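Local structure of peptide methionine sulfoxide reductase msrA/msrB (Neisseria gonorrhoeae, 2H30) at residues A[18-23]-A[111-116]; A[24-29]-A[105-110]; A[46-51]-A[84-89]; A[51-56]-A[121-126]. The protein probably uses a thioredoxin-type domain to pass electrons from DsbD to downstream methionine sulfoxide reductases, which repair oxidised methionine. The protein carries 2 engineered substitutions. All coordinates share one frame; numbering follows the deposited sequence.

How the contacts relate
From the N terminus, 18-23 pairs with 111-116 in contact 1. This closes the longest loop of the four, 87 residues. The next residues, 24-29, pair with 105-110 in contact 2, which lies within that loop and touches contact 1. Contact 3 joins 46-51 to 84-89 and lies within both. Contact 4, between 51-56 and 121-126, starts inside these loops and ends beyond them, so it crosses all three. It shares P51 with contact 3 and touches it. Contacts 1 and 2 tie the N-terminal helix and edge strand to the 105-116 region. Contacts 3 and 4 hold the CxxC loop and its helix against the neighbouring loops.

Contact 1 of 4, residues A[18-23]-A[111-116]. Engineered in segment 18-23: M20 (natural residue Leu), M23 (natural residue Leu).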
loop_
_atom_site.group_PDB
_atom_site.type_symbol
_atom_site.label_atom_id
_atom_site.label_comp_id
_atom_site.label_asym_id
_atom_site.label_seq_id
_atom_site.Cartn_x
_atom_site.Cartn_y
_atom_site.Cartn_z
ATOM N N HIS A 18 -7.979 -9.626 -6.950
ATOM C CA HIS A 18 -7.931 -11.057 -7.247
ATOM C C HIS A 18 -6.502 -11.555 -7.106
ATOM O O HIS A 18 -6.241 -12.579 -6.456
ATOM C CB HIS A 18 -8.508 -11.390 -8.636
ATOM C CG HIS A 18 -8.585 -12.865 -8.877
ATOM N ND1 HIS A 18 -9.521 -13.671 -8.256
ATOM C CD2 HIS A 18 -7.788 -13.693 -9.594
ATOM C CE1 HIS A 18 -9.318 -14.929 -8.617
ATOM N NE2 HIS A 18 -8.277 -14.967 -9.434
ATOM N N THR A 19 -5.549 -10.803 -7.644
ATOM C CA THR A 19 -4.152 -11.171 -7.547
ATOM C C THR A 19 -3.683 -11.210 -6.085
ATOM O O THR A 19 -2.892 -12.048 -5.665
ATOM C CB THR A 19 -3.315 -10.150 -8.340
ATOM O OG1 THR A 19 -3.712 -10.199 -9.715
ATOM C CG2 THR A 19 -1.807 -10.426 -8.218
HETATM N N MSE A 20 -4.164 -10.258 -5.316
HETATM C CA MSE A 20 -3.683 -10.138 -3.951
HETATM C C MSE A 20 -4.275 -11.219 -3.084
HETATM O O MSE A 20 -3.733 -11.587 -2.049
HETATM C CB MSE A 20 -3.992 -8.756 -3.431
HETATM C CG MSE A 20 -3.287 -8.411 -2.181
HETATM SE SE MSE A 20 -3.834 -6.599 -1.963
HETATM C CE MSE A 20 -3.077 -5.797 -3.491
ATOM N N SER A 21 -5.391 -11.774 -3.520
ATOM C CA SER A 21 -6.072 -12.790 -2.700
ATOM C C SER A 21 -5.325 -14.190 -2.674
ATOM O O SER A 21 -5.628 -15.117 -1.889
ATOM C CB SER A 21 -7.600 -12.732 -2.978
ATOM O OG SER A 21 -8.164 -11.452 -2.515
ATOM N N THR A 22 -4.229 -14.294 -3.435
ATOM C CA THR A 22 -3.367 -15.439 -3.363
ATOM C C THR A 22 -2.126 -15.134 -2.496
ATOM O O THR A 22 -1.182 -15.933 -2.387
ATOM C CB THR A 22 -2.955 -15.853 -4.814
ATOM O OG1 THR A 22 -1.932 -14.978 -5.266
ATOM C CG2 THR A 22 -4.156 -15.667 -5.758
HETATM N N MSE A 23 -2.127 -13.962 -1.836
HETATM C CA MSE A 23 -0.911 -13.506 -1.164
HETATM C C MSE A 23 -1.074 -13.480 0.347
HETATM O O MSE A 23 -2.210 -13.439 0.862
HETATM C CB MSE A 23 -0.540 -12.092 -1.650
HETATM C CG MSE A 23 -0.126 -12.144 -3.104
HETATM SE SE MSE A 23 0.278 -10.283 -3.665
HETATM C CE MSE A 23 0.488 -10.739 -5.528
ATOM N N GLY A 111 7.096 -9.024 -6.795
ATOM C CA GLY A 111 6.515 -7.746 -7.228
ATOM C C GLY A 111 5.527 -7.834 -8.397
ATOM O O GLY A 111 5.544 -6.976 -9.290
ATOM N N THR A 112 4.656 -8.849 -8.363
ATOM C CA THR A 112 3.667 -9.011 -9.443
ATOM C C THR A 112 2.786 -7.773 -9.633
ATOM O O THR A 112 2.641 -7.246 -10.738
ATOM C CB THR A 112 2.771 -10.183 -9.140
ATOM O OG1 THR A 112 3.612 -11.357 -9.228
ATOM C CG2 THR A 112 1.680 -10.291 -10.210
ATOM N N ILE A 113 2.263 -7.248 -8.524
ATOM C CA ILE A 113 1.296 -6.158 -8.666
ATOM C C ILE A 113 2.044 -4.888 -9.080
ATOM O O ILE A 113 1.600 -4.162 -9.975
ATOM C CB ILE A 113 0.568 -5.930 -7.361
ATOM C CG1 ILE A 113 -0.197 -7.202 -6.987
ATOM C CG2 ILE A 113 -0.291 -4.614 -7.449
ATOM C CD1 ILE A 113 -0.701 -7.159 -5.631
ATOM N N ALA A 114 3.209 -4.634 -8.468
ATOM C CA ALA A 114 3.975 -3.474 -8.848
ATOM C C ALA A 114 4.312 -3.504 -10.355
ATOM O O ALA A 114 4.221 -2.510 -11.052
ATOM C CB ALA A 114 5.261 -3.374 -7.964
ATOM N N GLN A 115 4.726 -4.670 -10.846
ATOM C CA GLN A 115 5.005 -4.787 -12.276
ATOM C C GLN A 115 3.742 -4.552 -13.121
ATOM O O GLN A 115 3.819 -3.820 -14.116
ATOM C CB GLN A 115 5.586 -6.168 -12.575
ATOM C CG GLN A 115 6.990 -6.288 -12.028
ATOM C CD GLN A 115 7.547 -7.643 -12.351
ATOM O OE1 GLN A 115 7.650 -7.995 -13.525
ATOM N NE2 GLN A 115 7.816 -8.443 -11.342
ATOM N N ASN A 116 2.608 -5.141 -12.742
ATOM C CA ASN A 116 1.334 -4.914 -13.452
ATOM C C ASN A 116 0.944 -3.448 -13.494
ATOM O O ASN A 116 0.352 -2.981 -14.439
ATOM C CB ASN A 116 0.189 -5.719 -12.821
ATOM C CG ASN A 116 0.347 -7.217 -12.970
ATOM O OD1 ASN A 116 -0.325 -7.984 -12.248
ATOM N ND2 ASN A 116 1.225 -7.645 -13.854
HETATM O O HOH W 1 -2.261 -7.257 -10.483
#
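No face or edge of a flat group meets the other segment directly. The nearest such group is the N116 carboxamide, and water links it to T19. N116 OD1 accepts a bond from this water at 2.7 Å. The water's contact with T19 OG1 is weak, and that hydroxyl also bonds to T15 O. The contact itself is apolar and centres on I113. Its CG1 lies anti to the carbonyl carbon, and CD1 reaches out between two selenomethionines, both engineered. M20 bends at chi3 (-63°) and crosses I113 at about a right angle. M20 CE presses on I113 CD1 at 3.5 Å, which is tight for two carbons. M23 is extended beyond CG and comes in obliquely, with CE 3.8 Å from I113 CD1. T19 turns its methyl, not its hydroxyl, to the helix: CG2 lies 3.8 Å from I113 CG1 and 4.0 Å from T112 CG2. The contact joins helix 16-20 to the start of helix 112-116, where D108 accepts bonds from the backbone N of T112 and I113. The contact packs on the central sheet: M20 touches I43 and V106, M23 touches V106, and I113 touches F45.

Contact 2 of 4, residues A[24-29]-A[105-110]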
loop_
_atom_site.group_PDB
_atom_site.type_symbol
_atom_site.label_atom_id
_atom_site.label_comp_id
_atom_site.label_asym_id
_atom_site.label_seq_id
_atom_site.Cartn_x
_atom_site.Cartn_y
_atom_site.Cartn_z
ATOM N N LYS A 24 0.071 -13.516 1.047
ATOM C CA LYS A 24 0.034 -13.409 2.499
ATOM C C LYS A 24 0.533 -12.053 2.919
ATOM O O LYS A 24 1.118 -11.329 2.097
ATOM C CB LYS A 24 1.013 -14.400 3.104
ATOM C CG LYS A 24 0.654 -15.874 2.815
ATOM C CD LYS A 24 1.698 -16.761 3.445
ATOM C CE LYS A 24 1.235 -18.216 3.252
ATOM N NZ LYS A 24 2.077 -19.132 4.073
ATOM N N THR A 25 0.269 -11.736 4.177
ATOM C CA THR A 25 0.908 -10.559 4.775
ATOM C C THR A 25 2.243 -10.925 5.405
ATOM O O THR A 25 2.639 -12.105 5.441
ATOM C CB THR A 25 0.042 -9.954 5.818
ATOM O OG1 THR A 25 -0.070 -10.838 6.953
ATOM C CG2 THR A 25 -1.317 -9.524 5.192
ATOM N N ALA A 26 2.915 -9.925 5.952
ATOM C CA ALA A 26 4.217 -10.173 6.545
ATOM C C ALA A 26 4.129 -11.059 7.787
ATOM O O ALA A 26 5.183 -11.613 8.246
ATOM C CB ALA A 26 4.899 -8.814 6.877
ATOM N N ASP A 27 2.948 -11.159 8.396
ATOM C CA ASP A 27 2.735 -12.061 9.562
ATOM C C ASP A 27 2.127 -13.398 9.173
ATOM O O ASP A 27 1.736 -14.161 10.068
ATOM C CB ASP A 27 1.985 -11.409 10.737
ATOM C CG ASP A 27 0.517 -11.042 10.413
ATOM O OD1 ASP A 27 -0.151 -11.741 9.629
ATOM O OD2 ASP A 27 -0.020 -10.075 10.998
ATOM N N ASN A 28 2.037 -13.626 7.858
ATOM C CA ASN A 28 1.585 -14.879 7.241
ATOM C C ASN A 28 0.081 -15.072 7.086
ATOM O O ASN A 28 -0.326 -16.125 6.561
ATOM C CB ASN A 28 2.259 -16.087 7.902
ATOM C CG ASN A 28 3.781 -16.112 7.611
ATOM O OD1 ASN A 28 4.268 -15.737 6.500
ATOM N ND2 ASN A 28 4.545 -16.570 8.607
ATOM N N ARG A 29 -0.724 -14.111 7.513
ATOM C CA ARG A 29 -2.156 -14.236 7.339
ATOM C C ARG A 29 -2.529 -13.934 5.883
ATOM O O ARG A 29 -1.771 -13.319 5.144
ATOM C CB ARG A 29 -2.915 -13.389 8.338
ATOM C CG ARG A 29 -3.267 -11.959 7.902
ATOM C CD ARG A 29 -4.027 -11.310 9.061
ATOM N NE ARG A 29 -3.085 -11.042 10.167
ATOM C CZ ARG A 29 -3.459 -10.567 11.345
ATOM N NH1 ARG A 29 -4.745 -10.312 11.565
ATOM N NH2 ARG A 29 -2.550 -10.323 12.294
ATOM N N VAL A 105 0.807 -5.236 5.891
ATOM C CA VAL A 105 1.880 -5.314 4.941
ATOM C C VAL A 105 1.709 -6.575 4.111
ATOM O O VAL A 105 2.095 -7.679 4.587
ATOM C CB VAL A 105 3.274 -5.278 5.584
ATOM C CG1 VAL A 105 4.319 -5.357 4.473
ATOM C CG2 VAL A 105 3.459 -3.974 6.449
ATOM N N VAL A 106 1.235 -6.419 2.885
ATOM C CA VAL A 106 1.147 -7.581 1.981
ATOM C C VAL A 106 2.539 -7.826 1.439
ATOM O O VAL A 106 3.240 -6.898 1.061
ATOM C CB VAL A 106 0.187 -7.262 0.849
ATOM C CG1 VAL A 106 0.208 -8.371 -0.281
ATOM C CG2 VAL A 106 -1.207 -7.042 1.363
ATOM N N THR A 107 2.931 -9.096 1.315
ATOM C CA THR A 107 4.223 -9.445 0.763
ATOM C C THR A 107 3.987 -10.065 -0.620
ATOM O O THR A 107 3.400 -11.169 -0.723
ATOM C CB THR A 107 5.022 -10.364 1.711
ATOM O OG1 THR A 107 4.251 -11.513 2.125
ATOM C CG2 THR A 107 5.457 -9.618 2.921
ATOM N N ASP A 108 4.417 -9.373 -1.650
ATOM C CA ASP A 108 4.194 -9.795 -3.046
ATOM C C ASP A 108 5.536 -10.283 -3.566
ATOM O O ASP A 108 6.350 -9.522 -4.046
ATOM C CB ASP A 108 3.733 -8.580 -3.850
ATOM C CG ASP A 108 3.397 -8.898 -5.294
ATOM O OD1 ASP A 108 3.782 -9.999 -5.792
ATOM O OD2 ASP A 108 2.772 -8.024 -5.932
ATOM N N ASN A 109 5.749 -11.616 -3.465
ATOM C CA ASN A 109 7.050 -12.155 -3.837
ATOM C C ASN A 109 7.266 -11.925 -5.320
ATOM O O ASN A 109 6.406 -12.369 -6.140
ATOM C CB ASN A 109 7.058 -13.652 -3.476
ATOM C CG ASN A 109 8.461 -14.283 -3.590
ATOM O OD1 ASN A 109 8.582 -15.521 -3.596
ATOM N ND2 ASN A 109 9.493 -13.478 -3.692
ATOM N N GLY A 110 8.346 -11.220 -5.669
ATOM C CA GLY A 110 8.653 -10.868 -7.066
ATOM C C GLY A 110 7.938 -9.642 -7.624
ATOM O O GLY A 110 8.165 -9.205 -8.762
HETATM O O HOH W 2 2.484 -13.569 -0.384
HETATM O O HOH W 3 4.623 -13.612 4.202
#
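Segment 24-29 adds a short, weakly bonded antiparallel edge strand to the thioredoxin-fold sheet, beside strand 105-107, and then leaves it through a type I turn from T25 to N28. T25 and V106 form a non-hydrogen-bonded pair, and their side chains diverge. V106 points away from segment 24-29, and T25 also heads away overall, although its CB still touches V105 O. T107 and K24 start out on the same face of the sheet, but the extended K24 chain carries its amine off. T107 instead lays its methyl against the turn, with CG2 3.9 Å from A26 CA. A26 CB touches two neighbours, 4.1 Å from both V105 CB and T107 CG2. Y95 of helix 90-95 touches A26 and V105 as well.

The backbone bonds differ in shape. T107 N gives a nearly straight bond to K24 O (3.0 Å, 177°). A26 N reaches V105 O almost along the C=O axis at 2.8 Å, but its N-H is bent (135°). Two waters complete the seam. One bridges K24 N and T107 O. The other donates to T25 O and N28 OD1 and accepts from T107 OG1.

D27 in the turn and R29 just after it brace this corner. D27 OD1 accepts from R29 N, which makes an Asx turn. R29 also grips the D27 carboxylate side-on, one nitrogen to each oxygen. R29 NE meets the syn lone pair of D27 OD1 at 3.1 Å, in the guanidinium plane, with an N-H angle of 176°.

Contact 3 of 4, residues A[46-51]-A[84-89]; sequences WASWCP and HEKKDG
Hydrogen bonds to one carboxylate carry this contact. The E85 chain leaves with CG anti to the backbone N and bends at chi2 (62°), which brings its two oxygens to S48. S48 N donates to E85 OE2 at 2.8 Å (163°). S48 OG, held between its own backbone N and carbonyl carbon, donates to E85 OE1 at 2.6 Å. Both bonds use syn lone pairs, so S48 grips the carboxylate with two donors. The anti lone pair of E85 OE1 takes the backbone N of K86 at 2.8 Å. A water donates to both E85 OE2 and W46 O. All these partners donate, which is consistent with a charged E85, and they fix the rotation of its carboxylate.

Packing adds to this grip. The K86 chain runs alongside S48, with CE 3.6 Å from S48 OG. E85 OE2 also lies 3.2 Å from A47 CA. The W49 indole turns an edge to segment 84-89: E85 N lies near the ring plane, 3.6 Å from W49 NE1. One face of the same indole receives A47 CB, 3.5 Å above the plane and toward the rim. W49 NE1 gives a weak bond to L83 O.

The contact thus pins the type I turn from A47 to C50, which ends on the first cysteine of the CxxC pair, C50 and C53. This turn leads from strand 41-45 into helix 51-64. The other loop leads into helix 90-95, where W94 forms a cation-pi pair with K86 and touches S48, and F91 touches E85.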
loop_
_atom_site.group_PDB
_atom_site.type_symbol
_atom_site.label_atom_id
_atom_site.label_comp_id
_atom_site.label_asym_id
_atom_site.label_seq_id
_atom_site.Cartn_x
_atom_site.Cartn_y
_atom_site.Cartn_z
ATOM N N TRP A 46 6.137 0.137 -1.126
ATOM C CA TRP A 46 7.363 0.576 -0.467
ATOM C C TRP A 46 8.417 -0.521 -0.463
ATOM O O TRP A 46 8.141 -1.659 -0.871
ATOM C CB TRP A 46 7.049 1.045 0.967
ATOM C CG TRP A 46 6.540 -0.023 1.895
ATOM C CD1 TRP A 46 5.244 -0.498 1.969
ATOM C CD2 TRP A 46 7.263 -0.661 2.945
ATOM N NE1 TRP A 46 5.150 -1.454 3.000
ATOM C CE2 TRP A 46 6.393 -1.585 3.569
ATOM C CE3 TRP A 46 8.602 -0.605 3.348
ATOM C CZ2 TRP A 46 6.770 -2.370 4.651
ATOM C CZ3 TRP A 46 8.993 -1.426 4.420
ATOM C CH2 TRP A 46 8.099 -2.298 5.051
ATOM N N ALA A 47 9.635 -0.160 -0.011
ATOM C CA ALA A 47 10.738 -1.096 0.138
ATOM C C ALA A 47 11.532 -0.770 1.369
ATOM O O ALA A 47 11.631 0.403 1.758
ATOM C CB ALA A 47 11.648 -1.067 -1.064
ATOM N N SER A 48 12.163 -1.818 1.883
ATOM C CA SER A 48 12.969 -1.711 3.135
ATOM C C SER A 48 14.169 -0.775 2.944
ATOM O O SER A 48 14.649 -0.195 3.927
ATOM C CB SER A 48 13.456 -3.083 3.576
ATOM O OG SER A 48 14.349 -3.600 2.601
ATOM N N TRP A 49 14.643 -0.626 1.708
ATOM C CA TRP A 49 15.854 0.153 1.458
ATOM C C TRP A 49 15.602 1.627 1.270
ATOM O O TRP A 49 16.563 2.383 0.988
ATOM C CB TRP A 49 16.653 -0.418 0.249
ATOM C CG TRP A 49 15.841 -0.784 -0.942
ATOM C CD1 TRP A 49 15.561 -2.048 -1.366
ATOM C CD2 TRP A 49 15.249 0.110 -1.906
ATOM N NE1 TRP A 49 14.811 -2.004 -2.542
ATOM C CE2 TRP A 49 14.629 -0.698 -2.901
ATOM C CE3 TRP A 49 15.195 1.516 -2.032
ATOM C CZ2 TRP A 49 13.943 -0.126 -3.991
ATOM C CZ3 TRP A 49 14.537 2.073 -3.125
ATOM C CH2 TRP A 49 13.932 1.237 -4.092
ATOM N N CYS A 50 14.330 2.052 1.376
ATOM C CA CYS A 50 13.960 3.446 1.083
ATOM C C CYS A 50 13.725 4.126 2.436
ATOM O O CYS A 50 12.717 3.876 3.107
ATOM C CB CYS A 50 12.656 3.483 0.301
ATOM S SG CYS A 50 12.214 5.237 0.069
ATOM N N PRO A 51 14.656 4.984 2.885
ATOM C CA PRO A 51 14.424 5.557 4.228
ATOM C C PRO A 51 13.207 6.481 4.295
ATOM O O PRO A 51 12.613 6.623 5.381
ATOM C CB PRO A 51 15.725 6.327 4.511
ATOM C CG PRO A 51 16.278 6.614 3.148
ATOM C CD PRO A 51 15.963 5.406 2.330
ATOM N N HIS A 84 15.577 -5.134 -5.802
ATOM C CA HIS A 84 16.589 -5.333 -4.749
ATOM C C HIS A 84 16.039 -5.352 -3.336
ATOM O O HIS A 84 16.802 -5.263 -2.348
ATOM C CB HIS A 84 17.769 -4.350 -4.872
ATOM C CG HIS A 84 18.431 -4.401 -6.212
ATOM N ND1 HIS A 84 19.170 -5.490 -6.632
ATOM C CD2 HIS A 84 18.421 -3.525 -7.247
ATOM C CE1 HIS A 84 19.605 -5.271 -7.862
ATOM N NE2 HIS A 84 19.156 -4.092 -8.261
ATOM N N GLU A 85 14.703 -5.521 -3.230
ATOM C CA GLU A 85 14.157 -5.811 -1.919
ATOM C C GLU A 85 14.690 -7.147 -1.411
ATOM O O GLU A 85 15.001 -8.073 -2.243
ATOM C CB GLU A 85 12.596 -5.830 -2.002
ATOM C CG GLU A 85 11.913 -6.177 -0.700
ATOM C CD GLU A 85 12.215 -5.155 0.386
ATOM O OE1 GLU A 85 13.213 -5.360 1.140
ATOM O OE2 GLU A 85 11.479 -4.160 0.458
ATOM N N LYS A 86 14.810 -7.262 -0.092
ATOM C CA LYS A 86 15.166 -8.513 0.568
ATOM C C LYS A 86 14.340 -9.664 0.034
ATOM O O LYS A 86 13.167 -9.504 -0.283
ATOM C CB LYS A 86 14.933 -8.391 2.074
ATOM C CG LYS A 86 15.896 -7.309 2.711
ATOM C CD LYS A 86 15.513 -7.045 4.159
ATOM C CE LYS A 86 16.240 -5.825 4.745
ATOM N NZ LYS A 86 17.706 -6.104 4.838
ATOM N N LYS A 87 14.977 -10.834 -0.129
ATOM C CA LYS A 87 14.244 -12.005 -0.606
ATOM C C LYS A 87 13.146 -12.482 0.326
ATOM O O LYS A 87 13.104 -12.174 1.537
ATOM C CB LYS A 87 15.270 -13.147 -0.864
ATOM C CG LYS A 87 16.178 -12.754 -1.963
ATOM C CD LYS A 87 17.155 -13.820 -2.479
ATOM C CE LYS A 87 17.545 -13.456 -3.942
ATOM N NZ LYS A 87 17.021 -12.076 -4.325
ATOM N N ASP A 88 12.230 -13.281 -0.224
ATOM C CA ASP A 88 11.197 -13.888 0.576
ATOM C C ASP A 88 11.797 -14.631 1.764
ATOM O O ASP A 88 12.839 -15.294 1.608
ATOM C CB ASP A 88 10.386 -14.863 -0.267
ATOM C CG ASP A 88 9.082 -15.236 0.409
ATOM O OD1 ASP A 88 8.393 -14.329 0.947
ATOM O OD2 ASP A 88 8.737 -16.441 0.402
ATOM N N GLY A 89 11.180 -14.503 2.934
ATOM C CA GLY A 89 11.731 -14.994 4.207
ATOM C C GLY A 89 12.660 -13.976 4.877
ATOM O O GLY A 89 12.450 -13.671 6.065
HETATM O O HOH W 4 9.547 -3.917 -1.441
#

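Contact 4 of 4, residues A[51-56]-A[121-126]; sequences PLCLSE and VYPSWA
The peptide bond before P123 is cis, and P123 CA lies 5.8 Å from C53 CA in the first turn of helix 51-64. P123 meets three helix side chains. C53 SG lies anti to the carbonyl carbon (chi1 -76°) and points at the cis peptide. C53 SG is 3.6 Å from P123 N and 3.7 Å from Y122 CB. L52 crosses the proline ring at about a right angle, with CD2 4.0 Å from P123 CD. E56 is extended beyond CG and brings OE1 to 3.5 Å from P123 CG. No direct hydrogen bond joins the segments. A water donates to E56 OE1 and accepts from W125 NE1, lying in the plane of the indole at its edge. E56 OE1 also forms a salt bridge with K44, and E56 OE2 bonds to S141 OG.

A cis-proline beside a CxxC helix start is a hallmark of the thioredoxin fold. The pair C50 and C53 is reduced. The buried C53 sulfur is packed against apolar atoms and the cis peptide. The E56–K44 pair lies nearby, but its charges probably offset each other in part. The start of helix 51-64 may help stabilise a thiolate.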
loop_
_atom_site.group_PDB
_atom_site.type_symbol
_atom_site.label_atom_id
_atom_site.label_comp_id
_atom_site.label_asym_id
_atom_site.label_seq_id
_atom_site.Cartn_x
_atom_site.Cartn_y
_atom_site.Cartn_z
ATOM N N PRO A 51 14.656 4.984 2.885
ATOM C CA PRO A 51 14.424 5.557 4.228
ATOM C C PRO A 51 13.207 6.481 4.295
ATOM O O PRO A 51 12.613 6.623 5.381
ATOM C CB PRO A 51 15.725 6.327 4.511
ATOM C CG PRO A 51 16.278 6.614 3.148
ATOM C CD PRO A 51 15.963 5.406 2.330
ATOM N N LEU A 52 12.791 7.093 3.184
ATOM C CA LEU A 52 11.584 7.883 3.242
ATOM C C LEU A 52 10.399 6.968 3.515
ATOM O O LEU A 52 9.539 7.263 4.341
ATOM C CB LEU A 52 11.394 8.596 1.890
ATOM C CG LEU A 52 10.184 9.524 1.843
ATOM C CD1 LEU A 52 10.242 10.644 2.917
ATOM C CD2 LEU A 52 10.076 10.105 0.382
ATOM N N CYS A 53 10.349 5.857 2.771
ATOM C CA CYS A 53 9.302 4.893 3.043
ATOM C C CYS A 53 9.319 4.459 4.490
ATOM O O CYS A 53 8.232 4.438 5.156
ATOM C CB CYS A 53 9.543 3.612 2.259
ATOM S SG CYS A 53 9.131 3.783 0.496
ATOM N N LEU A 54 10.503 4.104 5.033
ATOM C CA LEU A 54 10.528 3.664 6.434
ATOM C C LEU A 54 10.032 4.760 7.386
ATOM O O LEU A 54 9.301 4.495 8.356
ATOM C CB LEU A 54 11.907 3.212 6.889
ATOM C CG LEU A 54 12.532 2.134 6.021
ATOM C CD1 LEU A 54 13.825 1.795 6.743
ATOM C CD2 LEU A 54 11.599 0.959 6.138
ATOM N N SER A 55 10.386 6.013 7.062
ATOM C CA SER A 55 9.964 7.144 7.944
ATOM C C SER A 55 8.459 7.356 7.965
ATOM O O SER A 55 7.939 8.038 8.861
ATOM C CB SER A 55 10.655 8.423 7.463
ATOM O OG SER A 55 10.048 8.938 6.283
ATOM N N GLU A 56 7.782 6.812 6.930
ATOM C CA GLU A 56 6.371 7.037 6.728
ATOM C C GLU A 56 5.519 5.832 7.214
ATOM O O GLU A 56 4.282 5.899 7.164
ATOM C CB GLU A 56 6.099 7.287 5.248
ATOM C CG GLU A 56 6.598 8.638 4.769
ATOM C CD GLU A 56 6.418 8.809 3.232
ATOM O OE1 GLU A 56 6.014 7.833 2.556
ATOM O OE2 GLU A 56 6.664 9.929 2.706
ATOM N N VAL A 121 9.074 3.385 -8.625
ATOM C CA VAL A 121 9.639 4.294 -7.642
ATOM C C VAL A 121 8.843 4.204 -6.365
ATOM O O VAL A 121 7.666 3.937 -6.392
ATOM C CB VAL A 121 9.767 5.734 -8.120
ATOM C CG1 VAL A 121 10.579 5.832 -9.448
ATOM C CG2 VAL A 121 8.487 6.417 -8.214
ATOM N N TYR A 122 9.545 4.375 -5.269
ATOM C CA TYR A 122 8.898 4.296 -3.947
ATOM C C TYR A 122 9.121 5.565 -3.171
ATOM O O TYR A 122 10.199 6.248 -3.322
ATOM C CB TYR A 122 9.498 3.153 -3.154
ATOM C CG TYR A 122 9.293 1.764 -3.740
ATOM C CD1 TYR A 122 8.031 1.351 -4.205
ATOM C CD2 TYR A 122 10.326 0.859 -3.770
ATOM C CE1 TYR A 122 7.827 0.025 -4.656
ATOM C CE2 TYR A 122 10.122 -0.449 -4.259
ATOM C CZ TYR A 122 8.871 -0.833 -4.669
ATOM O OH TYR A 122 8.616 -2.098 -5.093
ATOM N N PRO A 123 8.160 5.892 -2.307
ATOM C CA PRO A 123 6.838 5.240 -2.245
ATOM C C PRO A 123 6.030 5.608 -3.481
ATOM O O PRO A 123 6.344 6.580 -4.179
ATOM C CB PRO A 123 6.179 5.900 -1.023
ATOM C CG PRO A 123 6.977 7.154 -0.778
ATOM C CD PRO A 123 8.294 7.058 -1.406
ATOM N N SER A 124 5.036 4.790 -3.755
ATOM C CA SER A 124 3.979 5.172 -4.693
ATOM C C SER A 124 2.689 4.627 -4.150
ATOM O O SER A 124 2.701 3.734 -3.270
ATOM C CB SER A 124 4.189 4.531 -6.081
ATOM O OG SER A 124 5.258 5.204 -6.767
ATOM N N TRP A 125 1.583 5.175 -4.651
ATOM C CA TRP A 125 0.251 4.783 -4.136
ATOM C C TRP A 125 -0.647 4.396 -5.273
ATOM O O TRP A 125 -0.512 4.961 -6.372
ATOM C CB TRP A 125 -0.365 5.988 -3.434
ATOM C CG TRP A 125 0.383 6.344 -2.134
ATOM C CD1 TRP A 125 1.558 7.105 -2.008
ATOM C CD2 TRP A 125 -0.046 6.037 -0.822
ATOM N NE1 TRP A 125 1.865 7.218 -0.654
ATOM C CE2 TRP A 125 0.910 6.568 0.087
ATOM C CE3 TRP A 125 -1.114 5.294 -0.320
ATOM C CZ2 TRP A 125 0.771 6.426 1.493
ATOM C CZ3 TRP A 125 -1.270 5.148 1.078
ATOM C CH2 TRP A 125 -0.304 5.708 1.973
ATOM N N ALA A 126 -1.533 3.442 -5.014
ATOM C CA ALA A 126 -2.587 3.172 -6.007
ATOM C C ALA A 126 -3.943 3.184 -5.342
ATOM O O ALA A 126 -4.077 2.767 -4.204
ATOM C CB ALA A 126 -2.341 1.822 -6.695
HETATM O O HOH W 5 3.575 8.617 1.250
#